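Long-range contacts in deseasin MCP-01 (Pseudoalteromonas sp., PDB 3VV3), which degrades collagen as a bacterial collagenolytic serine protease of the subtilisin family: residues G19-T24 against T228-N233; H57-A62 against N261-Y266; D193-A198 against N221-A226; V245-P250 against A315-N320; A281-V286 against N322-D327. All coordinates share one frame; numbering follows the deposited sequence.

Interaction 1 (G19-T24 against T228-N233); sequences GQTGGT and TDSRDN
T24 and R231 cross at about a right angle, the threonine hydroxyl lying against the root of the arginine side chain. OG1 of T24 sits 3.6 Å from CA of R231, with CB and CG of that arginine just beyond. The first torsion sets OG1 there, beside the backbone N and anti to the carbonyl carbon (chi1 -56°). A water links the same OG1 to the carbonyl O of R231. Next to this, T24 N gives S230 O a nearly straight hydrogen bond of 2.8 Å (172°), an acceptor also used by N17 ND2. CA of G23 makes a C-H...O contact with that oxygen at 3.4 Å, and a CB on G23 would point at it and collide. S230 OG reaches to 3.5 Å from G23 CA, while T21 OG1 faces S230 CB. A second water spans T21 O and S230 OG. Both partners are loops that contain a type I beta turn, G19 to G22 and D229 to D232. D229 OD1 accepts from R231 N, an Asx turn, and also from N233 N, the two donors arriving from opposite faces of its carboxylate. The chain of R231, bent at its second torsion, sets CD 3.8 Å from G23 CA; NH1 gives S230 OG a 3.0 Å hydrogen bond in the guanidinium plane. D229 OD2 lies over one guanidinium face, offset toward the rim, salt-bridged to NH2 by charge alone. The stronger partner of R231 is D141 of the second subunit, salt-bridged to NH1; T143 of that subunit bonds to NH2.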
# COMPACT_ATOMS: atom_id res chain seq x y z
N GLY A 19 21.20 -10.62 10.21
CA GLY A 19 20.51 -10.19 11.42
C GLY A 19 20.56 -8.69 11.62
O GLY A 19 20.14 -8.18 12.66
N GLN A 20 21.06 -7.97 10.62
CA GLN A 20 21.34 -6.55 10.77
C GLN A 20 20.11 -5.65 10.79
O GLN A 20 20.21 -4.48 11.15
CB GLN A 20 22.34 -6.05 9.71
CG GLN A 20 21.76 -5.83 8.31
CD GLN A 20 21.65 -7.11 7.50
OE1 GLN A 20 21.76 -8.22 8.03
NE2 GLN A 20 21.42 -6.96 6.19
N THR A 21 18.94 -6.19 10.42
CA THR A 21 17.70 -5.43 10.56
C THR A 21 16.87 -5.96 11.72
O THR A 21 15.69 -5.65 11.84
CB THR A 21 16.85 -5.43 9.26
OG1 THR A 21 16.27 -6.72 9.05
CG2 THR A 21 17.70 -5.05 8.06
N GLY A 22 17.49 -6.77 12.57
CA GLY A 22 16.84 -7.29 13.76
C GLY A 22 16.19 -8.65 13.56
O GLY A 22 15.45 -9.11 14.43
N GLY A 23 16.48 -9.29 12.44
CA GLY A 23 15.91 -10.60 12.15
C GLY A 23 16.87 -11.75 12.39
O GLY A 23 17.74 -11.69 13.27
N THR A 24 16.71 -12.81 11.62
CA THR A 24 17.48 -14.03 11.81
C THR A 24 18.50 -14.16 10.70
O THR A 24 18.16 -14.06 9.52
CB THR A 24 16.56 -15.25 11.76
OG1 THR A 24 15.53 -15.12 12.75
CG2 THR A 24 17.37 -16.53 12.02
N THR A 228 7.44 -13.18 2.96
CA THR A 228 8.15 -13.58 4.18
C THR A 228 8.90 -12.40 4.78
O THR A 228 9.13 -11.38 4.12
CB THR A 228 9.13 -14.74 3.91
OG1 THR A 228 10.14 -14.32 2.96
CG2 THR A 228 8.40 -15.94 3.35
N ASP A 229 9.30 -12.54 6.05
CA ASP A 229 9.99 -11.47 6.75
C ASP A 229 11.42 -11.83 7.15
O ASP A 229 11.94 -12.90 6.78
CB ASP A 229 9.18 -11.00 7.98
CG ASP A 229 9.09 -12.07 9.08
OD1 ASP A 229 9.94 -12.97 9.13
OD2 ASP A 229 8.14 -11.98 9.90
N SER A 230 12.06 -10.93 7.88
CA SER A 230 13.48 -11.08 8.19
C SER A 230 13.77 -12.21 9.19
O SER A 230 14.93 -12.50 9.46
CB SER A 230 14.05 -9.78 8.74
OG SER A 230 13.41 -9.45 9.97
N ARG A 231 12.72 -12.80 9.76
CA ARG A 231 12.87 -13.96 10.63
C ARG A 231 12.48 -15.25 9.90
O ARG A 231 12.39 -16.32 10.50
CB ARG A 231 12.03 -13.81 11.91
CG ARG A 231 12.54 -12.76 12.89
CD ARG A 231 12.17 -11.36 12.43
NE ARG A 231 10.77 -11.04 12.71
CZ ARG A 231 10.07 -10.12 12.05
NH1 ARG A 231 10.63 -9.45 11.05
NH2 ARG A 231 8.80 -9.88 12.38
N ASP A 232 12.25 -15.12 8.60
CA ASP A 232 11.73 -16.23 7.79
C ASP A 232 10.33 -16.70 8.20
O ASP A 232 9.93 -17.81 7.83
CB ASP A 232 12.73 -17.41 7.73
CG ASP A 232 13.47 -17.49 6.40
OD1 ASP A 232 13.14 -16.73 5.46
OD2 ASP A 232 14.42 -18.31 6.29
N ASN A 233 9.58 -15.87 8.93
CA ASN A 233 8.16 -16.14 9.15
C ASN A 233 7.44 -15.84 7.86
O ASN A 233 7.97 -15.14 6.99
CB ASN A 233 7.52 -15.20 10.17
CG ASN A 233 8.22 -15.19 11.53
OD1 ASN A 233 8.53 -16.23 12.10
ND2 ASN A 233 8.40 -13.98 12.08
O HOH W 1 13.48 -7.25 11.48
O HOH W 2 13.78 -17.10 12.92

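Interaction 2 (H57-A62 against N261-Y266); sequences HPDLAA and NSYATY
H57 and Y263 join the loop that follows strand 45-50 to the second strand of an antiparallel two-stranded sheet, 254-258 with 262-266. The rings form an offset edge-to-face pair, the imidazole edge turned to the tyrosine face, with centroids 5.2 Å apart and planes at 79°. NE2 of H57 also gives a weak hydrogen bond of 3.4 Å to Y263 OH, in spite of a straight approach. The carbonyl of S262 lies near the imidazole plane, its O 2.9 Å from H57 CE1. Over one face of that ring stands N261, whose CA makes a CH-pi contact 4.0 Å from the centroid. An alanine in place of H57 would probably open a gap under N261 CA and leave the Y263 face without its aromatic partner. Alongside, the side chains of P58 and N261 cross at about a right angle, with proline CG 3.3 Å from N261 OD1. CB of D59 lies 3.8 Å from Y263 OH, while its carboxylate accepts hydrogen bonds from N119 ND2 and V123 N. Strand 254-258 flanks the contact: H57 packs on T257 and gives V258 O a weak hydrogen bond through ND1. Farther along strand 262-266, A264 O is hydrogen-bonded to H108 NE2 and the Y266 ring stacks on H108, in helix 105-114.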
# COMPACT_ATOMS: atom_id res chain seq x y z
N HIS A 57 15.60 7.29 -13.13
CA HIS A 57 16.27 7.14 -11.84
C HIS A 57 17.72 6.68 -12.04
O HIS A 57 17.99 5.73 -12.78
CB HIS A 57 15.51 6.12 -10.97
CG HIS A 57 15.99 6.05 -9.55
ND1 HIS A 57 15.19 6.36 -8.47
CD2 HIS A 57 17.20 5.73 -9.04
CE1 HIS A 57 15.89 6.21 -7.35
NE2 HIS A 57 17.11 5.83 -7.67
N PRO A 58 18.67 7.38 -11.40
CA PRO A 58 20.08 7.03 -11.56
C PRO A 58 20.41 5.56 -11.27
O PRO A 58 21.39 5.04 -11.82
CB PRO A 58 20.78 7.95 -10.55
CG PRO A 58 19.89 9.15 -10.48
CD PRO A 58 18.48 8.61 -10.61
N ASP A 59 19.62 4.90 -10.43
CA ASP A 59 19.89 3.49 -10.13
C ASP A 59 19.05 2.51 -10.97
O ASP A 59 19.12 1.31 -10.74
CB ASP A 59 19.75 3.19 -8.62
CG ASP A 59 20.81 2.21 -8.13
OD1 ASP A 59 21.88 2.14 -8.78
OD2 ASP A 59 20.58 1.51 -7.12
N LEU A 60 18.28 3.03 -11.93
CA LEU A 60 17.56 2.15 -12.87
C LEU A 60 17.93 2.39 -14.33
O LEU A 60 17.78 1.48 -15.16
CB LEU A 60 16.04 2.33 -12.72
CG LEU A 60 15.40 1.87 -11.41
CD1 LEU A 60 13.92 2.23 -11.39
CD2 LEU A 60 15.59 0.39 -11.21
N ALA A 61 18.39 3.59 -14.65
CA ALA A 61 18.60 4.01 -16.04
C ALA A 61 19.40 3.02 -16.87
O ALA A 61 19.07 2.76 -18.03
CB ALA A 61 19.26 5.40 -16.08
N ALA A 62 20.46 2.47 -16.29
CA ALA A 62 21.33 1.56 -17.02
C ALA A 62 20.62 0.25 -17.36
O ALA A 62 21.03 -0.47 -18.28
CB ALA A 62 22.60 1.28 -16.23
N ASN A 261 14.76 10.29 -7.71
CA ASN A 261 16.10 9.90 -7.27
C ASN A 261 16.15 9.62 -5.78
O ASN A 261 17.06 10.08 -5.07
CB ASN A 261 17.12 10.98 -7.65
CG ASN A 261 18.56 10.55 -7.38
OD1 ASN A 261 18.86 9.36 -7.31
ND2 ASN A 261 19.45 11.52 -7.23
N SER A 262 15.17 8.86 -5.29
CA SER A 262 15.08 8.56 -3.87
C SER A 262 14.93 7.06 -3.64
O SER A 262 14.90 6.27 -4.59
CB SER A 262 13.91 9.31 -3.23
OG SER A 262 14.02 10.71 -3.41
N TYR A 263 14.83 6.69 -2.37
CA TYR A 263 14.67 5.30 -1.97
C TYR A 263 13.66 5.26 -0.84
O TYR A 263 13.55 6.22 -0.07
CB TYR A 263 16.03 4.71 -1.53
CG TYR A 263 17.06 4.91 -2.60
CD1 TYR A 263 17.76 6.11 -2.71
CD2 TYR A 263 17.30 3.93 -3.55
CE1 TYR A 263 18.69 6.32 -3.72
CE2 TYR A 263 18.23 4.12 -4.56
CZ TYR A 263 18.92 5.31 -4.64
OH TYR A 263 19.83 5.50 -5.66
N ALA A 264 12.91 4.17 -0.76
CA ALA A 264 11.90 4.04 0.27
C ALA A 264 11.67 2.59 0.63
O ALA A 264 11.94 1.69 -0.17
CB ALA A 264 10.59 4.68 -0.18
N THR A 265 11.17 2.37 1.84
CA THR A 265 10.90 1.02 2.33
C THR A 265 9.40 0.76 2.31
O THR A 265 8.63 1.51 2.92
CB THR A 265 11.47 0.84 3.75
OG1 THR A 265 12.89 1.01 3.71
CG2 THR A 265 11.14 -0.54 4.30
N TYR A 266 8.99 -0.28 1.58
CA TYR A 266 7.59 -0.69 1.49
C TYR A 266 7.47 -2.13 1.96
O TYR A 266 8.43 -2.90 1.91
CB TYR A 266 7.10 -0.69 0.03
CG TYR A 266 6.96 0.63 -0.70
CD1 TYR A 266 7.49 1.81 -0.20
CD2 TYR A 266 6.30 0.68 -1.93
CE1 TYR A 266 7.35 3.01 -0.91
CE2 TYR A 266 6.16 1.86 -2.63
CZ TYR A 266 6.68 3.01 -2.11
OH TYR A 266 6.53 4.18 -2.83

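Interaction 3 (D193-A198 against N221-A226); sequences DILFVA and NVLSIA
F196 and V222 lie side by side and point the same way, one bridged pair in a parallel ladder between strands 195-198 and 222-226. The tight part is the backbone. F196 N bonds to N221 O, L223 N to F196 O (2.8 Å), A198 N to L223 O, and I225 N to A198 O. The ladder is lengthened by a side chain: N221 ND2 reaches I194 O at 2.9 Å, straight and in the amide plane. Side chains meet more lightly. F196 CD1 is 4.1 Å from V222 CG2 and L195 CD1 4.2 Å from L223 CB, whereas V197 CG1 comes to 3.8 Å from I225 CG1. Every touching residue is buried; partly exposed D193, closing the preceding helix with a Schellman motif, stands clear of the other strand. I186 of helix 180-191 covers F196 and V222, while T273 and V276 of helix 269-284 cover V197 and L223. Such a parallel sheet, sandwiched between helices, is the core of the subtilisin alpha/beta fold.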
# COMPACT_ATOMS: atom_id res chain seq x y z
N ASP A 193 5.72 -18.42 -23.98
CA ASP A 193 6.78 -18.84 -23.05
C ASP A 193 7.12 -17.79 -22.00
O ASP A 193 8.29 -17.59 -21.66
CB ASP A 193 8.04 -19.29 -23.80
CG ASP A 193 7.76 -20.41 -24.80
OD1 ASP A 193 7.05 -21.37 -24.44
OD2 ASP A 193 8.26 -20.33 -25.94
N ILE A 194 6.08 -17.15 -21.47
CA ILE A 194 6.26 -16.10 -20.47
C ILE A 194 5.76 -16.58 -19.11
O ILE A 194 4.69 -17.17 -19.00
CB ILE A 194 5.51 -14.82 -20.89
CG1 ILE A 194 6.08 -14.31 -22.21
CG2 ILE A 194 5.61 -13.74 -19.79
CD1 ILE A 194 5.32 -13.12 -22.80
N LEU A 195 6.56 -16.32 -18.08
CA LEU A 195 6.20 -16.65 -16.70
C LEU A 195 5.51 -15.44 -16.09
O LEU A 195 6.03 -14.33 -16.15
CB LEU A 195 7.47 -16.96 -15.91
CG LEU A 195 7.32 -17.30 -14.43
CD1 LEU A 195 6.76 -18.71 -14.28
CD2 LEU A 195 8.68 -17.19 -13.74
N PHE A 196 4.34 -15.66 -15.50
CA PHE A 196 3.48 -14.59 -14.99
C PHE A 196 3.55 -14.64 -13.48
O PHE A 196 2.85 -15.43 -12.85
CB PHE A 196 2.03 -14.82 -15.47
CG PHE A 196 1.08 -13.67 -15.18
CD1 PHE A 196 0.50 -13.52 -13.92
CD2 PHE A 196 0.74 -12.76 -16.18
CE1 PHE A 196 -0.38 -12.48 -13.66
CE2 PHE A 196 -0.14 -11.71 -15.93
CZ PHE A 196 -0.70 -11.57 -14.67
N VAL A 197 4.40 -13.80 -12.89
CA VAL A 197 4.58 -13.80 -11.43
C VAL A 197 3.57 -12.85 -10.81
O VAL A 197 3.41 -11.73 -11.28
CB VAL A 197 6.00 -13.38 -11.05
CG1 VAL A 197 6.26 -13.67 -9.58
CG2 VAL A 197 7.02 -14.10 -11.93
N ALA A 198 2.89 -13.29 -9.75
CA ALA A 198 1.77 -12.52 -9.20
C ALA A 198 1.76 -12.54 -7.68
O ALA A 198 2.10 -13.55 -7.07
CB ALA A 198 0.44 -13.06 -9.74
N ASN A 221 1.30 -21.08 -16.08
CA ASN A 221 2.45 -20.17 -16.06
C ASN A 221 2.32 -19.07 -14.99
O ASN A 221 3.19 -18.21 -14.87
CB ASN A 221 2.68 -19.52 -17.43
CG ASN A 221 1.52 -18.65 -17.86
OD1 ASN A 221 0.36 -18.97 -17.59
ND2 ASN A 221 1.83 -17.55 -18.53
N VAL A 222 1.25 -19.11 -14.22
CA VAL A 222 1.10 -18.18 -13.10
C VAL A 222 1.89 -18.69 -11.90
O VAL A 222 1.71 -19.84 -11.48
CB VAL A 222 -0.38 -17.98 -12.71
CG1 VAL A 222 -0.52 -17.22 -11.40
CG2 VAL A 222 -1.14 -17.26 -13.84
N LEU A 223 2.76 -17.85 -11.35
CA LEU A 223 3.53 -18.21 -10.17
C LEU A 223 3.15 -17.23 -9.06
O LEU A 223 3.45 -16.04 -9.16
CB LEU A 223 5.03 -18.17 -10.49
CG LEU A 223 6.04 -18.36 -9.34
CD1 LEU A 223 5.75 -19.61 -8.53
CD2 LEU A 223 7.46 -18.38 -9.89
N SER A 224 2.44 -17.72 -8.05
CA SER A 224 1.80 -16.88 -7.03
C SER A 224 2.64 -16.83 -5.78
O SER A 224 3.00 -17.88 -5.23
CB SER A 224 0.40 -17.42 -6.67
OG SER A 224 -0.46 -17.38 -7.78
N ILE A 225 2.91 -15.63 -5.30
CA ILE A 225 3.94 -15.44 -4.28
C ILE A 225 3.42 -14.85 -2.96
O ILE A 225 2.80 -13.79 -2.95
CB ILE A 225 5.07 -14.54 -4.83
CG1 ILE A 225 5.64 -15.15 -6.13
CG2 ILE A 225 6.15 -14.32 -3.78
CD1 ILE A 225 6.08 -16.59 -5.98
N ALA A 226 3.67 -15.56 -1.86
CA ALA A 226 3.40 -15.04 -0.52
C ALA A 226 4.63 -14.30 -0.03
O ALA A 226 5.74 -14.48 -0.56
CB ALA A 226 3.04 -16.18 0.45

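Interaction 4 (V245-P250 against A315-N320); sequences VDMGAP and AGTRLN
M247 leans across T317 to reach L319. Its CB lies 3.5 Å from T317 O and 4.0 Å from T317 OG1, and CG stands between the backbone N and carbonyl carbon (chi1 61°). The chain runs on extended through SD, then bends at the third torsion to lay CE 3.6 Å from L319 CA and 3.8 Å from L319 CB. Two residues on, CB of A249 touches the same leucine CB. Backbone bonds tie the two segments: A315 N to D246 O, G248 N to T317 O, and L319 N to G248 O at 2.8 Å, the last two making a single bridge of G248 with R318. R318 sends its CG past G248 O, and its CD lies loosely beside P250 CD. Its NH1 donates to L319 O at 2.9 Å, from above the carbonyl plane, and forms a salt bridge with D304; NH2 pairs with D232. A bound calcium ion lies about 6 Å from the R318 side chain. An alanine in place of R318 would probably leave D304 and D232 without their arginine partner. Strand 247-250 ends the seven-stranded parallel sheet, its neighbour 222-228 receiving M247 on I225 while S224 N bonds to D246 OD2. M300 of helix 292-301 packs on D246, M247 and A315, and helix 269-284 meets A249 and L319 through H275.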
# COMPACT_ATOMS: atom_id res chain seq x y z
N VAL A 245 -1.42 -20.68 -3.82
CA VAL A 245 -0.18 -19.92 -3.70
C VAL A 245 0.99 -20.90 -3.72
O VAL A 245 0.91 -21.98 -3.14
CB VAL A 245 -0.16 -19.04 -2.42
CG1 VAL A 245 1.15 -18.24 -2.33
CG2 VAL A 245 -1.37 -18.11 -2.40
N ASP A 246 2.08 -20.53 -4.39
CA ASP A 246 3.12 -21.51 -4.71
C ASP A 246 4.32 -21.52 -3.76
O ASP A 246 4.83 -22.59 -3.42
CB ASP A 246 3.61 -21.29 -6.14
CG ASP A 246 2.49 -21.46 -7.15
OD1 ASP A 246 1.80 -22.50 -7.08
OD2 ASP A 246 2.31 -20.55 -8.00
N MET A 247 4.77 -20.34 -3.35
CA MET A 247 5.98 -20.22 -2.54
C MET A 247 6.06 -18.82 -1.95
O MET A 247 5.20 -17.99 -2.22
CB MET A 247 7.22 -20.50 -3.40
CG MET A 247 7.38 -19.51 -4.56
SD MET A 247 8.87 -19.84 -5.54
CE MET A 247 10.16 -19.47 -4.36
N GLY A 248 7.09 -18.56 -1.15
CA GLY A 248 7.24 -17.25 -0.54
C GLY A 248 8.57 -16.59 -0.89
O GLY A 248 9.49 -17.26 -1.35
N ALA A 249 8.66 -15.28 -0.68
CA ALA A 249 9.90 -14.54 -0.86
C ALA A 249 9.83 -13.28 0.01
O ALA A 249 8.74 -12.88 0.43
CB ALA A 249 10.11 -14.18 -2.34
N PRO A 250 10.97 -12.64 0.27
CA PRO A 250 10.98 -11.47 1.16
C PRO A 250 10.08 -10.32 0.68
O PRO A 250 10.21 -9.82 -0.45
CB PRO A 250 12.45 -11.04 1.14
CG PRO A 250 13.20 -12.30 0.89
CD PRO A 250 12.34 -13.05 -0.11
N ALA A 315 4.65 -25.43 -2.55
CA ALA A 315 6.03 -25.89 -2.37
C ALA A 315 6.51 -25.82 -0.93
O ALA A 315 7.43 -26.55 -0.55
CB ALA A 315 6.98 -25.11 -3.28
N GLY A 316 5.92 -24.93 -0.14
CA GLY A 316 6.35 -24.74 1.24
C GLY A 316 7.77 -24.23 1.34
O GLY A 316 8.45 -24.46 2.35
N THR A 317 8.24 -23.54 0.30
CA THR A 317 9.60 -23.03 0.30
C THR A 317 9.66 -21.51 0.19
O THR A 317 8.72 -20.87 -0.28
CB THR A 317 10.40 -23.60 -0.87
OG1 THR A 317 9.73 -23.26 -2.09
CG2 THR A 317 10.53 -25.12 -0.77
N ARG A 318 10.78 -20.96 0.64
CA ARG A 318 11.08 -19.55 0.50
C ARG A 318 12.20 -19.42 -0.52
O ARG A 318 13.18 -20.16 -0.47
CB ARG A 318 11.51 -18.97 1.85
CG ARG A 318 11.70 -17.45 1.85
CD ARG A 318 13.15 -17.04 1.65
NE ARG A 318 13.98 -17.51 2.77
CZ ARG A 318 15.01 -18.34 2.65
NH1 ARG A 318 15.38 -18.79 1.45
NH2 ARG A 318 15.69 -18.71 3.73
N LEU A 319 12.04 -18.48 -1.45
CA LEU A 319 12.99 -18.28 -2.56
C LEU A 319 14.46 -18.37 -2.16
O LEU A 319 14.89 -17.75 -1.19
CB LEU A 319 12.73 -16.93 -3.22
CG LEU A 319 13.63 -16.51 -4.38
CD1 LEU A 319 13.41 -17.40 -5.60
CD2 LEU A 319 13.38 -15.04 -4.71
N ASN A 320 15.23 -19.13 -2.93
CA ASN A 320 16.67 -19.11 -2.79
C ASN A 320 17.31 -19.08 -4.17
O ASN A 320 17.31 -20.08 -4.88
CB ASN A 320 17.17 -20.33 -2.01
CG ASN A 320 18.64 -20.22 -1.68
OD1 ASN A 320 19.47 -19.98 -2.55
ND2 ASN A 320 18.97 -20.36 -0.39

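Interaction 5 (A281-V286 against N322-D327); sequences ALVLSV and NQALID
L325 is the centre of this contact, touching L282, V283 and V286. The apolar contacts form the whole of the join between the segments. The L282 and L325 side chains cross at about a right angle, with CD2 of L282 3.8 Å from CD2 of L325. CG of L282 is anti to its backbone N (chi1 -164°), and this branch point lies about equally far from both methyls of L325. V283 is met obliquely: its CG2 touches L325 CD1 at 3.9 Å and also A324 CB at 3.8 Å. V286 crosses L325 at about a right angle, its CG2 lying 4.1 Å from L325 CG. L325 is thus touched by three residues of 281-286, and it buries the largest area of any residue here.

The polar bonds belong to each segment separately. S285 OG donates to L282 O at 2.6 Å, in the carbonyl plane and on a lone pair, and S285 N binds the same oxygen, so that two bonds grip it. S285 OG is also hydrogen-bonded to S38 OG. In the other segment Q323 NE2 gives D327 OD1 a bond of 2.8 Å, one turn on along its helix, meeting the oxygen from above the carboxylate plane.

Helix 269-284, which by analogy with other subtilisins probably carries the catalytic serine near its start, here meets the C-terminal helix 321-327 through L282 and V283, with V286 following in the chain. Helix 292-301 fills in beside them, L298 touching both V283 and A324, while A34 of helix 31-34 touches L325 and strand 166-171 borders L284.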
# COMPACT_ATOMS: atom_id res chain seq x y z
N ALA A 281 14.54 -14.00 -13.85
CA ALA A 281 15.41 -13.37 -14.85
C ALA A 281 16.87 -13.79 -14.67
O ALA A 281 17.57 -14.02 -15.65
CB ALA A 281 15.27 -11.85 -14.80
N LEU A 282 17.32 -13.88 -13.42
CA LEU A 282 18.69 -14.31 -13.15
C LEU A 282 18.93 -15.74 -13.62
O LEU A 282 19.97 -16.05 -14.23
CB LEU A 282 19.04 -14.15 -11.66
CG LEU A 282 20.55 -14.21 -11.35
CD1 LEU A 282 21.27 -13.12 -12.14
CD2 LEU A 282 20.81 -14.03 -9.87
N VAL A 283 17.97 -16.62 -13.36
CA VAL A 283 18.04 -18.00 -13.83
C VAL A 283 18.16 -18.04 -15.36
O VAL A 283 18.95 -18.80 -15.91
CB VAL A 283 16.81 -18.82 -13.38
CG1 VAL A 283 16.74 -20.15 -14.12
CG2 VAL A 283 16.82 -19.04 -11.86
N LEU A 284 17.38 -17.21 -16.04
CA LEU A 284 17.38 -17.21 -17.50
C LEU A 284 18.67 -16.62 -18.07
O LEU A 284 18.92 -16.72 -19.28
CB LEU A 284 16.16 -16.46 -18.03
CG LEU A 284 14.81 -17.17 -17.85
CD1 LEU A 284 13.66 -16.21 -18.16
CD2 LEU A 284 14.74 -18.40 -18.74
N SER A 285 19.48 -16.00 -17.22
CA SER A 285 20.79 -15.53 -17.68
C SER A 285 21.80 -16.68 -17.65
O SER A 285 22.88 -16.59 -18.24
CB SER A 285 21.30 -14.35 -16.84
OG SER A 285 21.79 -14.79 -15.58
N VAL A 286 21.43 -17.76 -16.97
CA VAL A 286 22.28 -18.94 -16.83
C VAL A 286 21.81 -20.10 -17.72
O VAL A 286 22.62 -20.83 -18.31
CB VAL A 286 22.35 -19.40 -15.34
CG1 VAL A 286 23.03 -20.75 -15.20
CG2 VAL A 286 23.07 -18.34 -14.49
N ASN A 322 20.40 -18.51 -5.13
CA ASN A 322 21.65 -19.26 -5.28
C ASN A 322 21.35 -20.69 -5.69
O ASN A 322 21.90 -21.20 -6.67
CB ASN A 322 22.48 -19.23 -4.00
CG ASN A 322 23.81 -19.94 -4.16
OD1 ASN A 322 24.56 -19.68 -5.11
ND2 ASN A 322 24.11 -20.87 -3.26
N GLN A 323 20.48 -21.36 -4.93
CA GLN A 323 20.14 -22.74 -5.25
C GLN A 323 19.44 -22.85 -6.61
O GLN A 323 19.59 -23.84 -7.32
CB GLN A 323 19.29 -23.38 -4.16
CG GLN A 323 19.21 -24.91 -4.27
CD GLN A 323 20.56 -25.58 -4.03
OE1 GLN A 323 21.24 -25.29 -3.05
NE2 GLN A 323 20.95 -26.48 -4.93
N ALA A 324 18.68 -21.83 -6.98
CA ALA A 324 18.01 -21.84 -8.26
C ALA A 324 19.04 -21.87 -9.39
O ALA A 324 18.90 -22.63 -10.34
CB ALA A 324 17.11 -20.61 -8.41
N LEU A 325 20.07 -21.02 -9.28
CA LEU A 325 21.12 -20.97 -10.29
C LEU A 325 21.89 -22.28 -10.34
O LEU A 325 22.23 -22.77 -11.42
CB LEU A 325 22.10 -19.82 -10.02
CG LEU A 325 21.77 -18.45 -10.62
CD1 LEU A 325 20.32 -18.06 -10.43
CD2 LEU A 325 22.70 -17.37 -10.09
N ILE A 326 22.20 -22.82 -9.17
CA ILE A 326 22.88 -24.12 -9.10
C ILE A 326 22.05 -25.21 -9.77
O ILE A 326 22.54 -25.98 -10.60
CB ILE A 326 23.16 -24.51 -7.64
CG1 ILE A 326 24.16 -23.54 -7.01
CG2 ILE A 326 23.66 -25.95 -7.56
CD1 ILE A 326 24.38 -23.78 -5.53
N ASP A 327 20.77 -25.27 -9.42
CA ASP A 327 19.89 -26.29 -9.98
C ASP A 327 19.63 -26.11 -11.47
O ASP A 327 19.23 -27.05 -12.15
CB ASP A 327 18.56 -26.34 -9.21
CG ASP A 327 18.73 -26.87 -7.79
OD1 ASP A 327 19.85 -27.28 -7.42
OD2 ASP A 327 17.73 -26.88 -7.05

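From the N terminus, residues 19-24 wait until 228-233 to close interaction 1, a surface loop pairing. Residues 57-62 open before that closure and meet 261-266 in interaction 2, so interactions 1 and 2 cross. Interaction 3, the strand pair 193-198 with 221-226, the closest in sequence of the five, lies within both of those spans and leads straight on to 228-233. Interaction 4 opens at 245-250, crosses interaction 2, and closes at 315-320; interaction 5, from 281-286 to 322-327, crosses interaction 4. Interactions 3 and 4 share the central sheet through neighbouring strands 222-228 and 247-250, and interactions 1 and 4 also touch. Interaction 5 fastens the C-terminal helix.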